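Local coordinates for putative branched-chain amino acid ABC transporter, periplasmic branched-chain amino acid-binding protein (PDB 4RU0), which probably captures a solute, perhaps a branched-chain amino acid, in the periplasm and delivers it to an ABC transporter, at residues Gln33-Leu38 against Ala104-Tyr109. Numbering follows the deposited sequence.
Sequences QQFFPL and APVAVY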
loop_
_atom_site.group_PDB
_atom_site.type_symbol
_atom_site.label_atom_id
_atom_site.label_comp_id
_atom_site.label_asym_id
_atom_site.label_seq_id
_atom_site.Cartn_x
_atom_site.Cartn_y
_atom_site.Cartn_z
ATOM N N GLN A 33 -18.007 8.533 -20.838
ATOM C CA GLN A 33 -17.276 7.563 -20.040
ATOM C C GLN A 33 -16.529 8.239 -18.886
ATOM O O GLN A 33 -16.300 9.444 -18.910
ATOM C CB GLN A 33 -16.301 6.791 -20.933
ATOM C CG GLN A 33 -16.956 6.185 -22.171
ATOM C CD GLN A 33 -15.945 5.747 -23.216
ATOM O OE1 GLN A 33 -14.936 6.417 -23.440
ATOM N NE2 GLN A 33 -16.213 4.620 -23.865
ATOM N N GLN A 34 -16.177 7.456 -17.867
ATOM C CA GLN A 34 -15.374 7.942 -16.744
ATOM C C GLN A 34 -13.908 7.601 -16.975
ATOM O O GLN A 34 -13.561 6.434 -17.159
ATOM C CB GLN A 34 -15.855 7.338 -15.424
ATOM C CG GLN A 34 -14.944 7.631 -14.236
ATOM C CD GLN A 34 -15.125 9.031 -13.688
ATOM O OE1 GLN A 34 -16.157 9.351 -13.094
ATOM N NE2 GLN A 34 -14.121 9.881 -13.890
ATOM N N PHE A 35 -13.049 8.618 -16.970
ATOM C CA PHE A 35 -11.638 8.399 -17.273
ATOM C C PHE A 35 -10.862 7.863 -16.073
ATOM O O PHE A 35 -10.982 8.363 -14.956
ATOM C CB PHE A 35 -10.984 9.687 -17.776
ATOM C CG PHE A 35 -9.544 9.515 -18.163
ATOM C CD1 PHE A 35 -9.140 8.414 -18.907
ATOM C CD2 PHE A 35 -8.596 10.453 -17.798
ATOM C CE1 PHE A 35 -7.816 8.251 -19.267
ATOM C CE2 PHE A 35 -7.272 10.299 -18.160
ATOM C CZ PHE A 35 -6.882 9.195 -18.895
ATOM N N PHE A 36 -10.056 6.840 -16.331
ATOM C CA PHE A 36 -9.234 6.219 -15.308
ATOM C C PHE A 36 -7.775 6.276 -15.733
ATOM O O PHE A 36 -7.298 5.377 -16.422
ATOM C CB PHE A 36 -9.668 4.771 -15.082
ATOM C CG PHE A 36 -9.364 4.249 -13.710
ATOM C CD1 PHE A 36 -10.373 4.122 -12.767
ATOM C CD2 PHE A 36 -8.072 3.878 -13.363
ATOM C CE1 PHE A 36 -10.103 3.634 -11.504
ATOM C CE2 PHE A 36 -7.789 3.392 -12.098
ATOM C CZ PHE A 36 -8.807 3.269 -11.166
ATOM N N PRO A 37 -7.066 7.343 -15.336
ATOM C CA PRO A 37 -5.668 7.513 -15.739
ATOM C C PRO A 37 -4.780 6.409 -15.166
ATOM O O PRO A 37 -4.936 6.027 -14.003
ATOM C CB PRO A 37 -5.302 8.883 -15.160
ATOM C CG PRO A 37 -6.246 9.084 -14.028
ATOM C CD PRO A 37 -7.521 8.419 -14.440
ATOM N N LEU A 38 -3.872 5.891 -15.988
ATOM C CA LEU A 38 -2.962 4.841 -15.549
ATOM C C LEU A 38 -1.506 5.253 -15.744
ATOM O O LEU A 38 -1.000 5.280 -16.865
ATOM C CB LEU A 38 -3.246 3.535 -16.294
ATOM C CG LEU A 38 -4.601 2.895 -15.983
ATOM C CD1 LEU A 38 -4.759 1.577 -16.722
ATOM C CD2 LEU A 38 -4.773 2.695 -14.481
ATOM N N ALA A 104 -13.566 12.722 -21.382
ATOM C CA ALA A 104 -13.798 12.013 -20.121
ATOM C C ALA A 104 -12.921 12.555 -18.991
ATOM O O ALA A 104 -11.699 12.578 -19.114
ATOM C CB ALA A 104 -13.556 10.529 -20.306
ATOM N N PRO A 105 -13.548 12.986 -17.881
ATOM C CA PRO A 105 -12.867 13.639 -16.754
ATOM C C PRO A 105 -12.202 12.676 -15.761
ATOM O O PRO A 105 -12.517 11.487 -15.728
ATOM C CB PRO A 105 -14.001 14.403 -16.071
ATOM C CG PRO A 105 -15.206 13.551 -16.322
ATOM C CD PRO A 105 -15.007 12.922 -17.679
ATOM N N VAL A 106 -11.291 13.210 -14.950
ATOM C CA VAL A 106 -10.596 12.436 -13.923
ATOM C C VAL A 106 -11.311 12.567 -12.584
ATOM O O VAL A 106 -11.671 13.669 -12.176
ATOM C CB VAL A 106 -9.123 12.899 -13.765
ATOM C CG1 VAL A 106 -8.462 12.238 -12.552
ATOM C CG2 VAL A 106 -8.333 12.623 -15.036
ATOM N N ALA A 107 -11.523 11.447 -11.904
ATOM C CA ALA A 107 -12.114 11.480 -10.574
ATOM C C ALA A 107 -11.038 11.338 -9.499
ATOM O O ALA A 107 -11.030 12.073 -8.515
ATOM C CB ALA A 107 -13.155 10.385 -10.428
ATOM N N VAL A 108 -10.137 10.380 -9.703
ATOM C CA VAL A 108 -9.049 10.108 -8.774
ATOM C C VAL A 108 -7.781 9.804 -9.556
ATOM O O VAL A 108 -7.843 9.346 -10.700
ATOM C CB VAL A 108 -9.365 8.919 -7.841
ATOM C CG1 VAL A 108 -10.446 9.292 -6.833
ATOM C CG2 VAL A 108 -9.786 7.719 -8.658
ATOM N N TYR A 109 -6.630 10.070 -8.945
ATOM C CA TYR A 109 -5.361 9.846 -9.621
ATOM C C TYR A 109 -4.373 9.038 -8.771
ATOM O O TYR A 109 -4.133 9.349 -7.601
ATOM C CB TYR A 109 -4.734 11.181 -10.023
ATOM C CG TYR A 109 -3.542 11.012 -10.933
ATOM C CD1 TYR A 109 -3.707 10.932 -12.309
ATOM C CD2 TYR A 109 -2.254 10.910 -10.418
ATOM C CE1 TYR A 109 -2.620 10.762 -13.151
ATOM C CE2 TYR A 109 -1.163 10.742 -11.251
ATOM C CZ TYR A 109 -1.351 10.670 -12.615
ATOM O OH TYR A 109 -0.271 10.501 -13.450
#
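Phe35, Pro37, Val106 and Tyr109 form the apolar centre of this contact between strand 34-40 and the extended loop leading to helix 114-126. The side chains of Phe35 and Val106 run alongside each other in the same direction. Val106 CG2, anti to its carbonyl carbon, meets the edge of the Phe35 ring near its plane, 3.5 Å from CD2. A face of that ring is taken from within the strand, where Pro37 N sits over its centre. Phe97 of helix 87-97 adds an edge-to-face ring contact. Pro37 crosses Tyr109 obliquely, its CG 3.6 Å from Tyr109 CD1 and its CB against CE1. The same CG also touches Val106 CG1, and Tyr94 packs edge-to-face with Tyr109. Toward the start of both segments, Ala104 CB touches both Gln33 O (3.3 Å) and Phe35 CB (3.7 Å).

At the polar edge, Phe35 N donates a bent hydrogen bond to Pro105 O (3.2 Å, 137° at the hydrogen), the donor lying 19° from the carbonyl plane. Gln34 leaves the strand with CG anti to the backbone N, then bends at chi2 (78°); its amide rests against Ala107 CB, with NE2 2.9 Å from Pro105 O. Its OE1 is hydrogen-bonded to Leu353 N. An alanine at Gln34 would probably leave Leu353 N without this acceptor and open a gap beside Ala107 CB. Within this periplasmic-binding-protein fold, strand 34-40 pairs in parallel with strand 76-82 and, along another border, receives the loop through side-chain packing and the bond from Phe35 N. The contact thus combines apolar side-chain contacts with one bent backbone hydrogen bond, which gives the carbonyl of Pro105 an N-H partner from the strand.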